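Local coordinates for mitotic checkpoint control protein kinase BUB1 (Drosophila melanogaster, PDB 6JKK), which probably acts as an ATP-dependent protein kinase of the mitotic checkpoint at kinetochores, this chain being the kinase domain of the longer protein, at residues V37-R42 / G123-V128; V159-C164 / A196-V201; I179-K184 / V210-K215. One frame throughout, in Å; residues are numbered along the deposited sequence.

Interaction 1: V37-R42 / G123-V128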
ATOM      1  N   VAL A  37      -1.800  17.942  21.620  1.00 20.56           N
ATOM      2  CA  VAL A  37      -2.327  17.834  22.983  1.00 22.59           C
ATOM      3  C   VAL A  37      -1.278  17.226  23.907  1.00 24.50           C
ATOM      4  O   VAL A  37      -0.298  16.639  23.444  1.00 26.43           O
ATOM      5  CB  VAL A  37      -3.610  16.961  23.049  1.00 29.54           C
ATOM      6  CG1 VAL A  37      -4.751  17.590  22.255  1.00 28.82           C
ATOM      7  CG2 VAL A  37      -3.326  15.538  22.559  1.00 21.49           C
ATOM      8  N   GLY A  38      -1.481  17.366  25.213  1.00 25.91           N
ATOM      9  CA  GLY A  38      -0.584  16.752  26.169  1.00 27.40           C
ATOM     10  C   GLY A  38      -0.741  15.244  26.122  1.00 32.41           C
ATOM     11  O   GLY A  38       0.215  14.511  25.853  1.00 32.50           O
ATOM     12  N   HIS A  39      -1.962  14.774  26.356  1.00 27.56           N
ATOM     13  CA  HIS A  39      -2.196  13.342  26.491  1.00 27.82           C
ATOM     14  C   HIS A  39      -3.327  12.864  25.592  1.00 29.17           C
ATOM     15  O   HIS A  39      -4.447  13.377  25.668  1.00 26.79           O
ATOM     16  CB  HIS A  39      -2.516  12.990  27.945  1.00 30.74           C
ATOM     17  CG  HIS A  39      -2.755  11.525  28.172  1.00 32.68           C
ATOM     18  ND1 HIS A  39      -1.742  10.593  28.133  1.00 31.53           N
ATOM     19  CD2 HIS A  39      -3.893  10.836  28.431  1.00 32.36           C
ATOM     20  CE1 HIS A  39      -2.242   9.390  28.366  1.00 34.53           C
ATOM     21  NE2 HIS A  39      -3.544   9.510  28.548  1.00 33.43           N
ATOM     22  N   VAL A  40      -3.027  11.879  24.745  1.00 24.82           N
ATOM     23  CA  VAL A  40      -4.028  11.265  23.887  1.00 26.58           C
ATOM     24  C   VAL A  40      -4.557  10.020  24.584  1.00 25.16           C
ATOM     25  O   VAL A  40      -3.773   9.144  24.960  1.00 25.89           O
ATOM     26  CB  VAL A  40      -3.416  10.864  22.530  1.00 22.68           C
ATOM     27  CG1 VAL A  40      -4.343   9.937  21.767  1.00 27.11           C
ATOM     28  CG2 VAL A  40      -3.105  12.095  21.700  1.00 19.80           C
ATOM     29  N   LYS A  41      -5.875   9.948  24.774  1.00 25.99           N
ATOM     30  CA  LYS A  41      -6.498   8.788  25.412  1.00 29.15           C
ATOM     31  C   LYS A  41      -6.420   7.564  24.508  1.00 26.38           C
ATOM     32  O   LYS A  41      -6.402   7.677  23.276  1.00 25.28           O
ATOM     33  CB  LYS A  41      -7.970   9.062  25.751  1.00 30.77           C
ATOM     34  CG  LYS A  41      -8.215  10.209  26.725  1.00 44.25           C
ATOM     35  CD  LYS A  41      -9.707  10.521  26.832  1.00 46.07           C
ATOM     36  CE  LYS A  41      -9.960  11.678  27.778  1.00 47.53           C
ATOM     37  NZ  LYS A  41      -9.053  12.823  27.476  1.00 48.35           N
ATOM     38  N   ARG A  42      -6.370   6.390  25.125  1.00 28.00           N
ATOM     39  CA  ARG A  42      -6.469   5.136  24.398  1.00 29.90           C
ATOM     40  C   ARG A  42      -7.838   5.081  23.722  1.00 28.90           C
ATOM     41  O   ARG A  42      -8.852   5.382  24.348  1.00 33.90           O
ATOM     42  CB  ARG A  42      -6.282   3.966  25.372  1.00 32.43           C
ATOM     43  CG  ARG A  42      -6.012   2.621  24.719  1.00 49.52           C
ATOM     44  CD  ARG A  42      -5.590   1.588  25.762  1.00 58.70           C
ATOM     45  NE  ARG A  42      -4.200   1.767  26.182  1.00 62.31           N
ATOM     46  CZ  ARG A  42      -3.205   0.960  25.825  1.00 61.82           C
ATOM     47  NH1 ARG A  42      -3.449  -0.088  25.049  1.00 60.43           N
ATOM     48  NH2 ARG A  42      -1.967   1.195  26.246  1.00 60.29           N
ATOM     49  N   GLY A 123      -0.244  13.697  20.613  1.00 17.22           N
ATOM     50  CA  GLY A 123       0.087  13.906  22.009  1.00 23.23           C
ATOM     51  C   GLY A 123       1.535  13.584  22.311  1.00 19.93           C
ATOM     52  O   GLY A 123       2.279  13.151  21.427  1.00 31.34           O
ATOM     53  N   ASN A 124       1.932  13.798  23.560  1.00 21.80           N
ATOM     54  CA  ASN A 124       3.280  13.467  23.996  1.00 27.86           C
ATOM     55  C   ASN A 124       3.517  11.960  23.852  1.00 26.66           C
ATOM     56  O   ASN A 124       4.623  11.519  23.544  1.00 30.75           O
ATOM     57  CB  ASN A 124       3.482  13.859  25.464  1.00 25.51           C
ATOM     58  CG  ASN A 124       3.153  15.323  25.751  1.00 42.96           C
ATOM     59  OD1 ASN A 124       3.300  16.197  24.898  1.00 40.03           O
ATOM     60  ND2 ASN A 124       2.720  15.589  26.977  1.00 43.58           N
ATOM     61  N   ASN A 125       2.449  11.191  24.057  1.00 23.07           N
ATOM     62  CA  ASN A 125       2.515   9.742  24.213  1.00 23.72           C
ATOM     63  C   ASN A 125       2.153   8.949  22.962  1.00 21.91           C
ATOM     64  O   ASN A 125       2.681   7.854  22.728  1.00 24.71           O
ATOM     65  CB  ASN A 125       1.549   9.333  25.323  1.00 26.53           C
ATOM     66  CG  ASN A 125       0.101   9.729  25.011  1.00 32.01           C
ATOM     67  OD1 ASN A 125      -0.179  10.868  24.609  1.00 22.80           O
ATOM     68  ND2 ASN A 125      -0.819   8.781  25.179  1.00 32.96           N
ATOM     69  N   SER A 126       1.228   9.484  22.172  1.00 20.18           N
ATOM     70  CA  SER A 126       0.692   8.748  21.039  1.00 18.67           C
ATOM     71  C   SER A 126       0.045   9.691  20.051  1.00 18.50           C
ATOM     72  O   SER A 126      -0.246  10.853  20.368  1.00 17.29           O
ATOM     73  CB  SER A 126      -0.347   7.724  21.499  1.00 22.78           C
ATOM     74  OG  SER A 126      -1.367   8.343  22.261  1.00 34.85           O
ATOM     75  N   SER A 127      -0.165   9.180  18.843  1.00 16.96           N
ATOM     76  CA  SER A 127      -0.842   9.913  17.788  1.00 18.20           C
ATOM     77  C   SER A 127      -2.121   9.167  17.436  1.00 20.65           C
ATOM     78  O   SER A 127      -2.221   7.951  17.648  1.00 18.15           O
ATOM     79  CB  SER A 127       0.051  10.007  16.547  1.00 22.33           C
ATOM     80  OG  SER A 127       0.575   8.732  16.185  1.00 18.58           O
ATOM     81  N   VAL A 128      -3.104   9.900  16.923  1.00 15.91           N
ATOM     82  CA  VAL A 128      -4.260   9.287  16.284  1.00 17.53           C
ATOM     83  C   VAL A 128      -4.425   9.962  14.937  1.00 17.61           C
ATOM     84  O   VAL A 128      -4.588  11.180  14.871  1.00 17.21           O
ATOM     85  CB  VAL A 128      -5.557   9.453  17.103  1.00 18.61           C
ATOM     86  CG1 VAL A 128      -6.752   9.007  16.279  1.00 13.51           C
ATOM     87  CG2 VAL A 128      -5.493   8.646  18.407  1.00 19.94           C
TER
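Asn125 grips both backbone polar atoms of Val40, a single side-chain amide bonding its N-H and its C=O. OD1 of Asn125 receives the N-H of Val40 at 3.0 Å in an almost perfectly straight bond (179°), while ND2 of Asn125 donates to Val40 O at 3.0 Å; each bond uses a lone pair of its acceptor. A chi1 of 60° sets CG of Asn125 between its own backbone N and carbonyl carbon. A third bond runs from Asn124 N to Gly38 O at 3.0 Å, from above the carbonyl plane. His39 CE1 comes to 3.5 Å from Asn125 ND2; the side chains cross at about a right angle, ring and amide planes 19° apart, without stacking. Val40 also packs against Val128, CG1 to CG2 at 3.8 Å. Its CG2 lies 3.5 Å from Gly123 N, a closeness allowed by the lack of a CB on Gly123, and its CB 3.3 Å from Ser126 OG, a buried hydroxyl without a modelled partner. The contact lays the 37-42 loop against the turn joining strands 119-122 and 127-132 of the kinase N-lobe. An alanine at Asn125 would probably leave Val40 N and O without these mates and the loop freer to shift. Two directional amide bonds beside valine packing thus imply a specific join where regular strand pairing is absent.

Interaction 2: V159-C164 / A196-V201; sequences VMHLSC and ADPNEV
The imidazole of His161 meets Pro198 with NE2 foremost: His161 NE2 lies 3.3 Å from Pro198 CA. Pro198 CB lies over one face of the imidazole, 4.2 Å from His161 NE2. Near the plane of the imidazole, at its edge, come two backbone carbonyls, and the closer, Asp197 O, is 3.4 Å from His161 NE2. CG of His161 is anti to the backbone N (chi1 -161°), while its ND1 is hydrogen-bonded to Gln165 one turn later. This is helix-to-loop packing in the kinase C-lobe: helix 156-175 meets the connection between strands 188-190 and 203-205, where a type I turn runs from Asp197 to Glu200. Inside that turn Asn199 N makes a weak bond to Asp197 OD2, at 3.4 Å. One helical turn beyond His161, the thiol of Cys164 approaches the same proline more loosely, SG to Pro198 CB at 4.4 Å. Helix 310-322 then ties both partners together, since Arg314 is hydrogen-bonded to Cys164 O and to Asn199 OD1, and Lys318 of that helix touches Pro198 and Asn199.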
ATOM      1  N   VAL A 159      -7.817 -10.175 -11.632  1.00 14.70           N
ATOM      2  CA  VAL A 159      -6.491  -9.933 -11.058  1.00 16.50           C
ATOM      3  C   VAL A 159      -5.636  -9.069 -11.998  1.00 14.67           C
ATOM      4  O   VAL A 159      -4.917  -8.175 -11.541  1.00 14.19           O
ATOM      5  CB  VAL A 159      -5.756 -11.243 -10.679  1.00 15.80           C
ATOM      6  CG1 VAL A 159      -4.376 -10.941 -10.096  1.00 12.81           C
ATOM      7  CG2 VAL A 159      -6.583 -12.057  -9.669  1.00 17.77           C
ATOM      8  N   MET A 160      -5.722  -9.315 -13.304  1.00 15.42           N
ATOM      9  CA  MET A 160      -4.990  -8.483 -14.260  1.00 13.76           C
ATOM     10  C   MET A 160      -5.406  -7.023 -14.138  1.00 13.74           C
ATOM     11  O   MET A 160      -4.564  -6.116 -14.195  1.00 14.66           O
ATOM     12  CB  MET A 160      -5.242  -8.935 -15.694  1.00 12.72           C
ATOM     13  CG  MET A 160      -4.797 -10.327 -16.006  1.00 13.96           C
ATOM     14  SD  MET A 160      -5.043 -10.574 -17.763  1.00 19.63           S
ATOM     15  CE  MET A 160      -5.038 -12.365 -17.790  1.00 19.24           C
ATOM     16  N   HIS A 161      -6.710  -6.796 -13.984  1.00 12.21           N
ATOM     17  CA  HIS A 161      -7.246  -5.433 -13.881  1.00 14.97           C
ATOM     18  C   HIS A 161      -6.728  -4.737 -12.624  1.00 20.92           C
ATOM     19  O   HIS A 161      -6.289  -3.574 -12.671  1.00 14.18           O
ATOM     20  CB  HIS A 161      -8.777  -5.472 -13.875  1.00 13.62           C
ATOM     21  CG  HIS A 161      -9.427  -4.161 -14.214  1.00 18.62           C
ATOM     22  ND1 HIS A 161      -9.388  -3.072 -13.372  1.00 21.22           N
ATOM     23  CD2 HIS A 161     -10.152  -3.778 -15.292  1.00 21.79           C
ATOM     24  CE1 HIS A 161     -10.049  -2.067 -13.921  1.00 24.65           C
ATOM     25  NE2 HIS A 161     -10.526  -2.473 -15.085  1.00 24.77           N
ATOM     26  N   LEU A 162      -6.783  -5.450 -11.501  1.00 17.89           N
ATOM     27  CA  LEU A 162      -6.294  -4.930 -10.230  1.00 17.48           C
ATOM     28  C   LEU A 162      -4.775  -4.736 -10.244  1.00 15.10           C
ATOM     29  O   LEU A 162      -4.269  -3.785  -9.665  1.00 13.97           O
ATOM     30  CB  LEU A 162      -6.693  -5.861  -9.078  1.00 15.58           C
ATOM     31  CG  LEU A 162      -8.178  -5.966  -8.739  1.00 16.87           C
ATOM     32  CD1 LEU A 162      -8.411  -6.970  -7.612  1.00 15.88           C
ATOM     33  CD2 LEU A 162      -8.727  -4.596  -8.353  1.00 18.10           C
ATOM     34  N   SER A 163      -4.054  -5.637 -10.903  1.00 11.40           N
ATOM     35  CA  SER A 163      -2.601  -5.517 -11.020  1.00 14.02           C
ATOM     36  C   SER A 163      -2.194  -4.290 -11.833  1.00 15.76           C
ATOM     37  O   SER A 163      -1.205  -3.617 -11.524  1.00 14.45           O
ATOM     38  CB  SER A 163      -2.022  -6.776 -11.664  1.00 17.13           C
ATOM     39  OG  SER A 163      -2.247  -7.902 -10.843  1.00 17.91           O
ATOM     40  N   CYS A 164      -2.955  -4.013 -12.883  1.00 12.75           N
ATOM     41  CA  CYS A 164      -2.707  -2.857 -13.726  1.00 14.21           C
ATOM     42  C   CYS A 164      -2.856  -1.589 -12.898  1.00 20.05           C
ATOM     43  O   CYS A 164      -2.074  -0.646 -13.034  1.00 15.58           O
ATOM     44  CB  CYS A 164      -3.697  -2.847 -14.890  1.00 26.88           C
ATOM     45  SG  CYS A 164      -3.304  -1.672 -16.201  1.00 27.97           S
ATOM     46  N   ALA A 196     -15.021  -1.286 -16.073  1.00 51.33           N
ATOM     47  CA  ALA A 196     -14.405  -2.043 -17.161  1.00 56.10           C
ATOM     48  C   ALA A 196     -13.158  -1.378 -17.766  1.00 55.53           C
ATOM     49  O   ALA A 196     -12.340  -2.050 -18.399  1.00 60.83           O
ATOM     50  CB  ALA A 196     -15.429  -2.328 -18.240  1.00 60.92           C
ATOM     51  N   ASP A 197     -13.029  -0.066 -17.585  1.00 47.95           N
ATOM     52  CA  ASP A 197     -11.864   0.678 -18.062  1.00 48.00           C
ATOM     53  C   ASP A 197     -10.696   0.487 -17.097  1.00 39.51           C
ATOM     54  O   ASP A 197     -10.791   0.847 -15.934  1.00 43.29           O
ATOM     55  CB  ASP A 197     -12.221   2.162 -18.195  1.00 56.10           C
ATOM     56  CG  ASP A 197     -11.014   3.039 -18.445  1.00 63.14           C
ATOM     57  OD1 ASP A 197     -11.002   4.194 -17.959  1.00 56.43           O
ATOM     58  OD2 ASP A 197     -10.080   2.574 -19.132  1.00 67.23           O
ATOM     59  N   PRO A 198      -9.587  -0.098 -17.572  1.00 45.19           N
ATOM     60  CA  PRO A 198      -8.472  -0.404 -16.663  1.00 52.99           C
ATOM     61  C   PRO A 198      -7.850   0.817 -15.962  1.00 52.68           C
ATOM     62  O   PRO A 198      -7.068   0.622 -15.030  1.00 55.36           O
ATOM     63  CB  PRO A 198      -7.441  -1.062 -17.588  1.00 51.80           C
ATOM     64  CG  PRO A 198      -8.249  -1.647 -18.703  1.00 57.65           C
ATOM     65  CD  PRO A 198      -9.396  -0.689 -18.908  1.00 51.72           C
ATOM     66  N   ASN A 199      -8.209   2.033 -16.379  1.00 48.79           N
ATOM     67  CA  ASN A 199      -7.496   3.245 -15.950  1.00 35.27           C
ATOM     68  C   ASN A 199      -8.068   4.030 -14.766  1.00 32.28           C
ATOM     69  O   ASN A 199      -7.317   4.725 -14.075  1.00 33.00           O
ATOM     70  CB  ASN A 199      -7.268   4.191 -17.140  1.00 36.97           C
ATOM     71  CG  ASN A 199      -6.405   3.572 -18.220  1.00 37.50           C
ATOM     72  OD1 ASN A 199      -5.584   2.702 -17.947  1.00 41.05           O
ATOM     73  ND2 ASN A 199      -6.586   4.026 -19.457  1.00 37.47           N
ATOM     74  N   GLU A 200      -9.377   3.959 -14.538  1.00 32.82           N
ATOM     75  CA  GLU A 200      -9.930   4.596 -13.344  1.00 30.17           C
ATOM     76  C   GLU A 200      -9.546   3.757 -12.138  1.00 32.55           C
ATOM     77  O   GLU A 200      -9.669   2.528 -12.148  1.00 31.07           O
ATOM     78  CB  GLU A 200     -11.451   4.797 -13.429  1.00 40.82           C
ATOM     79  CG  GLU A 200     -12.151   5.124 -12.111  1.00 47.03           C
ATOM     80  CD  GLU A 200     -11.812   6.503 -11.577  1.00 59.67           C
ATOM     81  OE1 GLU A 200     -12.417   7.494 -12.043  1.00 62.08           O
ATOM     82  OE2 GLU A 200     -10.941   6.595 -10.685  1.00 67.07           O
ATOM     83  N   VAL A 201      -9.050   4.423 -11.107  1.00 32.44           N
ATOM     84  CA  VAL A 201      -8.546   3.721  -9.941  1.00 23.86           C
ATOM     85  C   VAL A 201      -9.665   3.475  -8.930  1.00 28.24           C
ATOM     86  O   VAL A 201     -10.449   4.376  -8.617  1.00 28.51           O
ATOM     87  CB  VAL A 201      -7.335   4.469  -9.324  1.00 46.96           C
ATOM     88  CG1 VAL A 201      -7.064   5.760 -10.081  1.00 44.67           C
ATOM     89  CG2 VAL A 201      -7.535   4.742  -7.841  1.00 49.47           C
TER

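Interaction 3: I179-K184 / V210-K215; sequences IHADIK and VSIDMK
Ile179 and Ile212 face each other as an antiparallel hydrogen-bonded pair. Ile179 N donates to Ile212 O at 2.9 Å, and Ile212 N returns a bond to Ile179 O at 2.8 Å. The next carbonyl, His180 O, accepts from Ser211 OG at 3.0 Å, the hydroxyl being set anti to its own carbonyl carbon and beside the backbone N (chi1 -66°). A water 3.0 Å from His180 O probably adds a second bond while accepting from Val210 N. The hydroxyl of Ser211 also lies over one face of the His180 imidazole. That ring is held from two ends, its ND1 accepting from Asp182 N at 3.0 Å and its NE2 bonded to Ile206 O. Among the charged groups, Lys184 NZ forms a salt bridge with Asp182 OD2 on the syn side, while Asp213 pairs with Arg104 of helix 92-104. Ile179 CB and Ile212 CB share one face of the sheet, 4.0 Å apart; Met214 SD touches Ile179 CD1 at 3.7 Å, and Ala181 CB lies 4.3 Å from Ile212 CD1. In sequence, His180-Ala181-Asp182 occupies the place of the kinase HRD motif, with alanine for arginine, and Val210 directly follows the DFG motif. Shared backbone bonds, a carbonyl that probably accepts more than one bond, and apolar side-chain contacts are consistent with what kinase nomenclature calls the catalytic loop and activation segment being held in register.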
ATOM      1  N   ILE A 179       9.269   5.460  -1.350  1.00 13.36           N
ATOM      2  CA  ILE A 179       9.162   4.005  -1.298  1.00 15.11           C
ATOM      3  C   ILE A 179       8.203   3.665  -0.162  1.00 13.90           C
ATOM      4  O   ILE A 179       8.427   4.072   0.975  1.00 17.73           O
ATOM      5  CB  ILE A 179      10.537   3.346  -1.061  1.00 18.27           C
ATOM      6  CG1 ILE A 179      11.503   3.738  -2.183  1.00 18.11           C
ATOM      7  CG2 ILE A 179      10.407   1.822  -1.000  1.00 17.46           C
ATOM      8  CD1 ILE A 179      12.971   3.476  -1.876  1.00 24.82           C
ATOM      9  N   HIS A 180       7.120   2.954  -0.471  1.00 16.05           N
ATOM     10  CA  HIS A 180       6.132   2.623   0.555  1.00 18.78           C
ATOM     11  C   HIS A 180       6.766   1.741   1.631  1.00 16.56           C
ATOM     12  O   HIS A 180       6.558   1.954   2.832  1.00 18.41           O
ATOM     13  CB  HIS A 180       4.911   1.933  -0.062  1.00 18.30           C
ATOM     14  CG  HIS A 180       3.868   1.556   0.943  1.00 12.88           C
ATOM     15  ND1 HIS A 180       3.980   0.442   1.746  1.00 17.56           N
ATOM     16  CD2 HIS A 180       2.708   2.159   1.292  1.00 11.57           C
ATOM     17  CE1 HIS A 180       2.930   0.372   2.545  1.00 16.74           C
ATOM     18  NE2 HIS A 180       2.140   1.399   2.287  1.00 13.15           N
ATOM     19  N   ALA A 181       7.522   0.742   1.171  1.00 14.19           N
ATOM     20  CA  ALA A 181       8.363  -0.116   2.010  1.00 16.75           C
ATOM     21  C   ALA A 181       7.635  -1.203   2.817  1.00 17.82           C
ATOM     22  O   ALA A 181       8.278  -1.993   3.504  1.00 19.41           O
ATOM     23  CB  ALA A 181       9.303   0.723   2.909  1.00 18.77           C
ATOM     24  N   ASP A 182       6.310  -1.261   2.723  1.00 18.30           N
ATOM     25  CA  ASP A 182       5.567  -2.354   3.359  1.00 19.51           C
ATOM     26  C   ASP A 182       4.371  -2.735   2.491  1.00 15.15           C
ATOM     27  O   ASP A 182       3.254  -2.895   2.988  1.00 19.26           O
ATOM     28  CB  ASP A 182       5.114  -1.952   4.771  1.00 21.10           C
ATOM     29  CG  ASP A 182       4.681  -3.143   5.623  1.00 27.64           C
ATOM     30  OD1 ASP A 182       5.110  -4.286   5.348  1.00 27.66           O
ATOM     31  OD2 ASP A 182       3.914  -2.925   6.582  1.00 32.66           O
ATOM     32  N   ILE A 183       4.598  -2.871   1.184  1.00 13.96           N
ATOM     33  CA  ILE A 183       3.510  -3.218   0.276  1.00 15.08           C
ATOM     34  C   ILE A 183       3.081  -4.669   0.463  1.00 19.73           C
ATOM     35  O   ILE A 183       3.883  -5.593   0.321  1.00 18.94           O
ATOM     36  CB  ILE A 183       3.864  -2.958  -1.197  1.00 14.66           C
ATOM     37  CG1 ILE A 183       4.076  -1.454  -1.416  1.00 14.41           C
ATOM     38  CG2 ILE A 183       2.752  -3.475  -2.104  1.00 16.89           C
ATOM     39  CD1 ILE A 183       4.152  -1.050  -2.874  1.00 17.26           C
ATOM     40  N   LYS A 184       1.806  -4.854   0.789  1.00 15.95           N
ATOM     41  CA  LYS A 184       1.241  -6.191   0.957  1.00 19.22           C
ATOM     42  C   LYS A 184      -0.266  -6.087   0.723  1.00 17.14           C
ATOM     43  O   LYS A 184      -0.783  -4.972   0.630  1.00 15.06           O
ATOM     44  CB  LYS A 184       1.593  -6.744   2.336  1.00 22.28           C
ATOM     45  CG  LYS A 184       1.028  -5.963   3.484  1.00 23.28           C
ATOM     46  CD  LYS A 184       1.807  -6.272   4.749  1.00 32.43           C
ATOM     47  CE  LYS A 184       1.277  -5.468   5.915  1.00 35.75           C
ATOM     48  NZ  LYS A 184       2.247  -5.475   7.043  1.00 50.57           N
ATOM     49  N   VAL A 210       6.224   3.301   7.668  1.00 16.00           N
ATOM     50  CA  VAL A 210       7.661   3.057   7.547  1.00 21.00           C
ATOM     51  C   VAL A 210       8.183   3.409   6.155  1.00 23.85           C
ATOM     52  O   VAL A 210       9.183   2.854   5.699  1.00 25.32           O
ATOM     53  CB  VAL A 210       8.034   1.593   7.895  1.00 20.63           C
ATOM     54  CG1 VAL A 210       7.728   1.303   9.346  1.00 21.72           C
ATOM     55  CG2 VAL A 210       7.302   0.593   6.991  1.00 19.05           C
ATOM     56  N   SER A 211       7.507   4.335   5.481  1.00 17.42           N
ATOM     57  CA  SER A 211       7.885   4.687   4.115  1.00 13.49           C
ATOM     58  C   SER A 211       9.224   5.417   4.083  1.00 17.92           C
ATOM     59  O   SER A 211       9.700   5.905   5.114  1.00 20.99           O
ATOM     60  CB  SER A 211       6.787   5.516   3.437  1.00 13.77           C
ATOM     61  OG  SER A 211       5.615   4.738   3.266  1.00 12.78           O
ATOM     62  N   ILE A 212       9.833   5.477   2.902  1.00 19.89           N
ATOM     63  CA  ILE A 212      11.144   6.101   2.737  1.00 22.28           C
ATOM     64  C   ILE A 212      11.058   7.271   1.761  1.00 20.82           C
ATOM     65  O   ILE A 212      10.533   7.114   0.661  1.00 22.29           O
ATOM     66  CB  ILE A 212      12.159   5.079   2.196  1.00 19.06           C
ATOM     67  CG1 ILE A 212      12.288   3.891   3.152  1.00 22.83           C
ATOM     68  CG2 ILE A 212      13.519   5.732   1.941  1.00 21.82           C
ATOM     69  CD1 ILE A 212      13.062   2.728   2.560  1.00 26.26           C
ATOM     70  N   ASP A 213      11.560   8.440   2.160  1.00 19.38           N
ATOM     71  CA  ASP A 213      11.597   9.587   1.261  1.00 19.76           C
ATOM     72  C   ASP A 213      12.990   9.740   0.663  1.00 24.88           C
ATOM     73  O   ASP A 213      13.920  10.181   1.340  1.00 24.79           O
ATOM     74  CB  ASP A 213      11.170  10.872   1.980  1.00 19.59           C
ATOM     75  CG  ASP A 213      11.103  12.073   1.049  1.00 21.68           C
ATOM     76  OD1 ASP A 213      11.309  11.908  -0.176  1.00 21.52           O
ATOM     77  OD2 ASP A 213      10.845  13.189   1.546  1.00 20.19           O
ATOM     78  N   MET A 214      13.121   9.380  -0.612  1.00 18.90           N
ATOM     79  CA  MET A 214      14.411   9.432  -1.295  1.00 21.10           C
ATOM     80  C   MET A 214      14.913  10.860  -1.511  1.00 25.24           C
ATOM     81  O   MET A 214      16.107  11.071  -1.732  1.00 26.15           O
ATOM     82  CB  MET A 214      14.339   8.687  -2.633  1.00 21.68           C
ATOM     83  CG  MET A 214      14.046   7.206  -2.496  1.00 21.71           C
ATOM     84  SD  MET A 214      15.325   6.334  -1.574  1.00 26.83           S
ATOM     85  CE  MET A 214      16.661   6.353  -2.765  1.00 28.68           C
ATOM     86  N   LYS A 215      14.008  11.838  -1.442  1.00 22.40           N
ATOM     87  CA  LYS A 215      14.384  13.238  -1.642  1.00 29.64           C
ATOM     88  C   LYS A 215      15.195  13.790  -0.468  1.00 29.03           C
ATOM     89  O   LYS A 215      15.805  14.859  -0.566  1.00 30.76           O
ATOM     90  CB  LYS A 215      13.149  14.110  -1.905  1.00 25.45           C
ATOM     91  CG  LYS A 215      12.446  13.803  -3.228  1.00 30.00           C
ATOM     92  CD  LYS A 215      11.532  14.949  -3.662  1.00 32.69           C
ATOM     93  CE  LYS A 215      10.755  14.598  -4.929  1.00 33.69           C
ATOM     94  NZ  LYS A 215      11.645  14.416  -6.116  1.00 33.81           N
TER
HETATM   95  O   HOH W   1       4.793   1.988   5.261  1.00 15.27           O

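The three contacts illustrate how one kinase fold distributes its joins. Interaction 1 belongs to the N-lobe and interaction 2 to the C-lobe, on opposite sides of the chain's centre with their own centres about 40 Å apart. Interaction 3 lies nearer the middle, its centre about 25 Å from that of interaction 1 and about 23 Å from that of interaction 2, and it touches neither. Lys85, predicted to bind ATP, relates the first and third: its side chain is about 6 Å from that of Val128 and about 8 Å from that of Asp182. Interaction 2 is remote from this site, although its segments alternate along the chain with those of interaction 3.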